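Local coordinates for protein probable methyltransferase (Bordetella pertussis, PDB 3KTY) that probably methylates RNA with S-adenosyl-L-methionine as methyl donor, this chain being the SpoU-type SPOUT domain of a TrmH-family enzyme, at residues T16-P21 with L39-P44; R12-Q17 with V120-L125. All blocks are in the same frame, centred on the assembly; numbering follows the deposited sequence.

Contact 1. Residues T16-P21 with L39-P44; sequences TQPSHP and LVLVAP
Gln17 and Val42 join the C-terminal ends of two neighbouring parallel strands, 11-16 and 39-42, which belong to the alpha/beta SPOUT fold and are linked through helix 21-33 in a beta-alpha-beta crossover. Gln17 N donates to Val42 O at 2.7 Å, with an N-H...O angle of 163°, and this bond joins the segments where strand 39-42 ends. Beside it the CA of Gln17 makes a CH...O contact with Ala43 O, 3.3 Å away, so two successive carbonyls of 39-44 face the same residue. Gln17 and Ala43 both have positive phi (59° and 54°), and the two chains thus turn at matching places. The Gln17 chain bends at chi2, which places CD; OE1 beyond it lies 3.6 Å from Ala43 CB. A small methyl suits this spot, and a polar amide suits a partly exposed edge.

Pro18 supplies the apolar part. Its CG lies 3.8 Å from Pro44 CB, the two rings lying side by side and pointing the same way, while Leu41 approaches the same CG with both of its methyls. A rigid ring without an N-H suits a place where regular strand pairing gives way to a loop; a backbone hydrogen bond still links Pro18 with Arg45.

Further out, Met49 touches Pro44 and Thr50 touches Leu41, whereas Val42 rests on Ile14 and on Ala78 of helix 75-79. Branched Val42 and Thr16 are neighbours on one face of the sheet, side by side and pointing the same way, with Thr16 CG2 4.1 Å from Val42 CB.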
# COMPACT_ATOMS: atom_id res chain seq x y z
N THR A 16 -18.16 -0.16 3.07
CA THR A 16 -19.38 -0.15 3.86
C THR A 16 -19.33 0.68 5.16
O THR A 16 -18.39 0.61 5.96
CB THR A 16 -19.86 -1.56 4.20
OG1 THR A 16 -18.96 -2.15 5.14
CG2 THR A 16 -19.97 -2.42 2.94
N GLN A 17 -20.37 1.48 5.37
CA GLN A 17 -20.49 2.30 6.55
C GLN A 17 -19.33 3.30 6.74
O GLN A 17 -18.96 3.58 7.86
CB GLN A 17 -20.61 1.42 7.79
CG GLN A 17 -22.01 1.01 8.12
CD GLN A 17 -22.35 -0.36 7.58
OE1 GLN A 17 -23.01 -0.49 6.54
NE2 GLN A 17 -21.92 -1.39 8.30
N PRO A 18 -18.76 3.83 5.63
CA PRO A 18 -17.68 4.78 5.85
C PRO A 18 -18.13 5.82 6.84
O PRO A 18 -19.20 6.38 6.70
CB PRO A 18 -17.50 5.45 4.48
CG PRO A 18 -18.75 5.11 3.72
CD PRO A 18 -19.09 3.74 4.21
N SER A 19 -17.29 6.07 7.83
CA SER A 19 -17.63 6.94 8.94
C SER A 19 -16.90 8.27 8.81
O SER A 19 -17.44 9.31 9.16
CB SER A 19 -17.27 6.24 10.25
OG SER A 19 -17.47 7.10 11.35
N HIS A 20 -15.67 8.22 8.28
CA HIS A 20 -14.79 9.39 8.17
C HIS A 20 -14.64 9.87 6.71
O HIS A 20 -14.12 9.14 5.88
CB HIS A 20 -13.41 9.03 8.72
CG HIS A 20 -13.42 8.48 10.11
ND1 HIS A 20 -13.54 9.28 11.23
CD2 HIS A 20 -13.31 7.21 10.58
CE1 HIS A 20 -13.52 8.53 12.32
NE2 HIS A 20 -13.37 7.27 11.95
N PRO A 21 -15.10 11.10 6.40
CA PRO A 21 -15.07 11.65 5.03
C PRO A 21 -13.67 11.74 4.41
O PRO A 21 -13.52 11.54 3.21
CB PRO A 21 -15.67 13.04 5.19
CG PRO A 21 -16.56 12.93 6.36
CD PRO A 21 -15.85 11.97 7.31
N LEU A 39 -15.52 3.72 -7.38
CA LEU A 39 -15.68 3.66 -5.94
C LEU A 39 -17.16 3.72 -5.55
O LEU A 39 -17.89 4.57 -6.01
CB LEU A 39 -14.94 4.83 -5.29
CG LEU A 39 -15.09 4.97 -3.76
CD1 LEU A 39 -14.31 3.93 -2.99
CD2 LEU A 39 -14.60 6.34 -3.37
N VAL A 40 -17.55 2.82 -4.66
CA VAL A 40 -18.90 2.69 -4.22
C VAL A 40 -18.98 2.75 -2.70
O VAL A 40 -18.22 2.08 -2.00
CB VAL A 40 -19.50 1.32 -4.70
CG1 VAL A 40 -20.97 1.22 -4.24
CG2 VAL A 40 -19.43 1.20 -6.21
N LEU A 41 -19.89 3.53 -2.19
CA LEU A 41 -20.14 3.61 -0.76
C LEU A 41 -21.49 2.99 -0.39
O LEU A 41 -22.49 3.28 -1.04
CB LEU A 41 -20.22 5.06 -0.35
CG LEU A 41 -19.01 5.99 -0.60
CD1 LEU A 41 -19.22 7.21 0.21
CD2 LEU A 41 -17.74 5.32 -0.16
N VAL A 42 -21.52 2.15 0.64
CA VAL A 42 -22.77 1.61 1.15
C VAL A 42 -23.06 2.16 2.56
O VAL A 42 -22.23 2.06 3.46
CB VAL A 42 -22.73 0.07 1.19
CG1 VAL A 42 -23.88 -0.48 2.04
CG2 VAL A 42 -22.77 -0.50 -0.23
N ALA A 43 -24.23 2.76 2.73
CA ALA A 43 -24.72 3.23 4.03
C ALA A 43 -23.74 4.14 4.73
O ALA A 43 -23.33 3.88 5.84
CB ALA A 43 -25.09 2.05 4.95
N PRO A 44 -23.35 5.23 4.07
CA PRO A 44 -22.37 6.09 4.75
C PRO A 44 -23.03 6.79 5.91
O PRO A 44 -24.27 6.89 5.95
CB PRO A 44 -21.98 7.09 3.67
CG PRO A 44 -23.16 7.05 2.70
CD PRO A 44 -23.60 5.64 2.69

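Contact 2. Residues R12-Q17 with V120-L125; sequences RFIMTQ and VVAIVL
Arg12 to Thr16 pair with Val121 to Leu125 as parallel strands in the middle of the sheet of this SPOUT domain, their axes 4.7 Å apart at closest and inclined by 22°. The main chains alternate donor and acceptor: Arg12 N to Val121 O (2.7 Å), Ile123 N to Arg12 O (2.9 Å), then Ile14 N to Ile123 O, Leu125 N to Ile14 O and Thr16 N to Leu125 O. The bond from Thr16 N to Leu125 O is nearly straight, 177°. CA-H groups add to this, as where Ala122 CA lies 3.1 Å from Arg12 O.

Side chains alternate between two layers. Phe13, Met15 (selenomethionine), Ile123 and Leu125 share the face packed against helix 157-172, where Leu161 meets both Phe13 and Leu125. Phe13 and Ile123 lie side by side and point the same way, with CD1 of the ring 4.0 Å from Ile123 CB; the ring also makes an edge-to-face contact with Phe36. On the other face Ile14 and Val124 sit under helix 75-79, both touching Leu75. The CG1 of Ile14 is anti to its carbonyl carbon (chi1 -53°), and CD1 beyond it reaches Ala122 CB at 4.0 Å. Beta-branched residues suit extended strands, and small Ala122 suits the place beside this methyl.

Toward the N-terminal ends the packing is less buried. Arg12 is bent at chi2 and chi3, and its side chain also touches Glu38 and Pro81. A long chain fits here because its carbons can pack on Val120, just ahead of strand 121-125, where both residues are partly exposed. The side chains cross at a slant, and the approach of Arg12 CD to Val120 CG1, 3.4 Å, is unusually short for two aliphatic carbons.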
# COMPACT_ATOMS: atom_id res chain seq x y z
N ARG A 12 -14.54 -2.95 -9.04
CA ARG A 12 -15.17 -1.97 -8.14
C ARG A 12 -14.76 -2.13 -6.72
O ARG A 12 -14.65 -3.27 -6.26
CB ARG A 12 -16.68 -2.16 -8.14
CG ARG A 12 -17.25 -1.51 -9.31
CD ARG A 12 -18.10 -2.47 -9.99
NE ARG A 12 -19.46 -2.12 -9.71
CZ ARG A 12 -20.33 -1.75 -10.63
NH1 ARG A 12 -20.01 -1.68 -11.91
NH2 ARG A 12 -21.53 -1.45 -10.23
N PHE A 13 -14.59 -1.01 -6.02
CA PHE A 13 -14.24 -1.03 -4.59
C PHE A 13 -15.36 -0.46 -3.75
O PHE A 13 -15.75 0.70 -3.89
CB PHE A 13 -12.94 -0.26 -4.32
CG PHE A 13 -11.77 -0.76 -5.13
CD1 PHE A 13 -10.83 -1.60 -4.56
CD2 PHE A 13 -11.65 -0.44 -6.46
CE1 PHE A 13 -9.76 -2.09 -5.31
CE2 PHE A 13 -10.60 -0.90 -7.21
CZ PHE A 13 -9.66 -1.73 -6.64
N ILE A 14 -15.86 -1.30 -2.85
CA ILE A 14 -17.01 -0.99 -2.05
C ILE A 14 -16.68 -0.80 -0.58
O ILE A 14 -16.27 -1.73 0.11
CB ILE A 14 -18.09 -2.07 -2.22
CG1 ILE A 14 -18.35 -2.23 -3.72
CG2 ILE A 14 -19.38 -1.65 -1.46
CD1 ILE A 14 -19.44 -3.23 -4.06
N MSE A 15 -16.88 0.43 -0.09
CA MSE A 15 -16.70 0.71 1.32
C MSE A 15 -18.02 0.70 2.08
O MSE A 15 -18.91 1.49 1.77
CB MSE A 15 -16.09 2.10 1.49
CG MSE A 15 -14.65 2.25 0.99
SE MSE A 15 -14.22 4.15 1.03
CE MSE A 15 -13.74 4.38 2.94
N THR A 16 -18.16 -0.16 3.07
CA THR A 16 -19.38 -0.15 3.86
C THR A 16 -19.33 0.68 5.16
O THR A 16 -18.39 0.61 5.96
CB THR A 16 -19.86 -1.56 4.20
OG1 THR A 16 -18.96 -2.15 5.14
CG2 THR A 16 -19.97 -2.42 2.94
N GLN A 17 -20.37 1.48 5.37
CA GLN A 17 -20.49 2.30 6.55
C GLN A 17 -19.33 3.30 6.74
O GLN A 17 -18.96 3.58 7.86
CB GLN A 17 -20.61 1.42 7.79
CG GLN A 17 -22.01 1.01 8.12
CD GLN A 17 -22.35 -0.36 7.58
OE1 GLN A 17 -23.01 -0.49 6.54
NE2 GLN A 17 -21.92 -1.39 8.30
N VAL A 120 -17.83 -8.75 -13.44
CA VAL A 120 -17.52 -7.57 -12.69
C VAL A 120 -16.99 -8.05 -11.38
O VAL A 120 -17.56 -8.95 -10.75
CB VAL A 120 -18.75 -6.71 -12.41
CG1 VAL A 120 -18.35 -5.55 -11.51
CG2 VAL A 120 -19.30 -6.21 -13.70
N VAL A 121 -15.89 -7.45 -10.96
CA VAL A 121 -15.25 -7.88 -9.74
C VAL A 121 -15.38 -6.78 -8.73
O VAL A 121 -15.18 -5.61 -9.04
CB VAL A 121 -13.74 -8.24 -9.96
CG1 VAL A 121 -13.03 -8.42 -8.62
CG2 VAL A 121 -13.63 -9.50 -10.76
N ALA A 122 -15.69 -7.17 -7.51
CA ALA A 122 -15.70 -6.19 -6.45
C ALA A 122 -14.90 -6.65 -5.28
O ALA A 122 -14.89 -7.84 -4.90
CB ALA A 122 -17.16 -5.82 -6.01
N ILE A 123 -14.22 -5.66 -4.70
CA ILE A 123 -13.60 -5.77 -3.39
C ILE A 123 -14.44 -5.03 -2.40
O ILE A 123 -14.73 -3.86 -2.59
CB ILE A 123 -12.24 -5.11 -3.40
CG1 ILE A 123 -11.40 -5.72 -4.52
CG2 ILE A 123 -11.52 -5.39 -2.05
CD1 ILE A 123 -11.19 -7.20 -4.33
N VAL A 124 -14.82 -5.71 -1.32
CA VAL A 124 -15.70 -5.15 -0.29
C VAL A 124 -15.02 -4.95 1.07
O VAL A 124 -14.62 -5.92 1.72
CB VAL A 124 -16.91 -6.11 -0.08
CG1 VAL A 124 -17.93 -5.51 0.93
CG2 VAL A 124 -17.60 -6.42 -1.41
N LEU A 125 -14.95 -3.71 1.52
CA LEU A 125 -14.34 -3.37 2.82
C LEU A 125 -15.29 -2.80 3.86
O LEU A 125 -16.10 -1.92 3.55
CB LEU A 125 -13.31 -2.29 2.63
CG LEU A 125 -12.18 -2.56 1.67
CD1 LEU A 125 -12.61 -2.11 0.28
CD2 LEU A 125 -10.92 -1.81 2.17

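How the contacts relate
Strand 11-16 is common to both contacts, with strand 39-42 along one edge and strand 121-125 along the other. Contact 2 is buried, its centre about 4 Å from the centre of the chain, and is held by repeated main-chain bonds between two layers of apolar side chains. Contact 1 lies farther out, its centre about 11 Å from the centre of the chain, where the strands end; a single main-chain bond joins its segments, and prolines and a bent glutamine take over from regular pairing. Their segments share Thr16 and Gln17, but only Thr16 of the two touches across both contacts. Val40 O also lies 2.9 Å from Met15 N, a probable hydrogen bond, and Val42 CG2 packs 3.8 Å from Ile14 CG2.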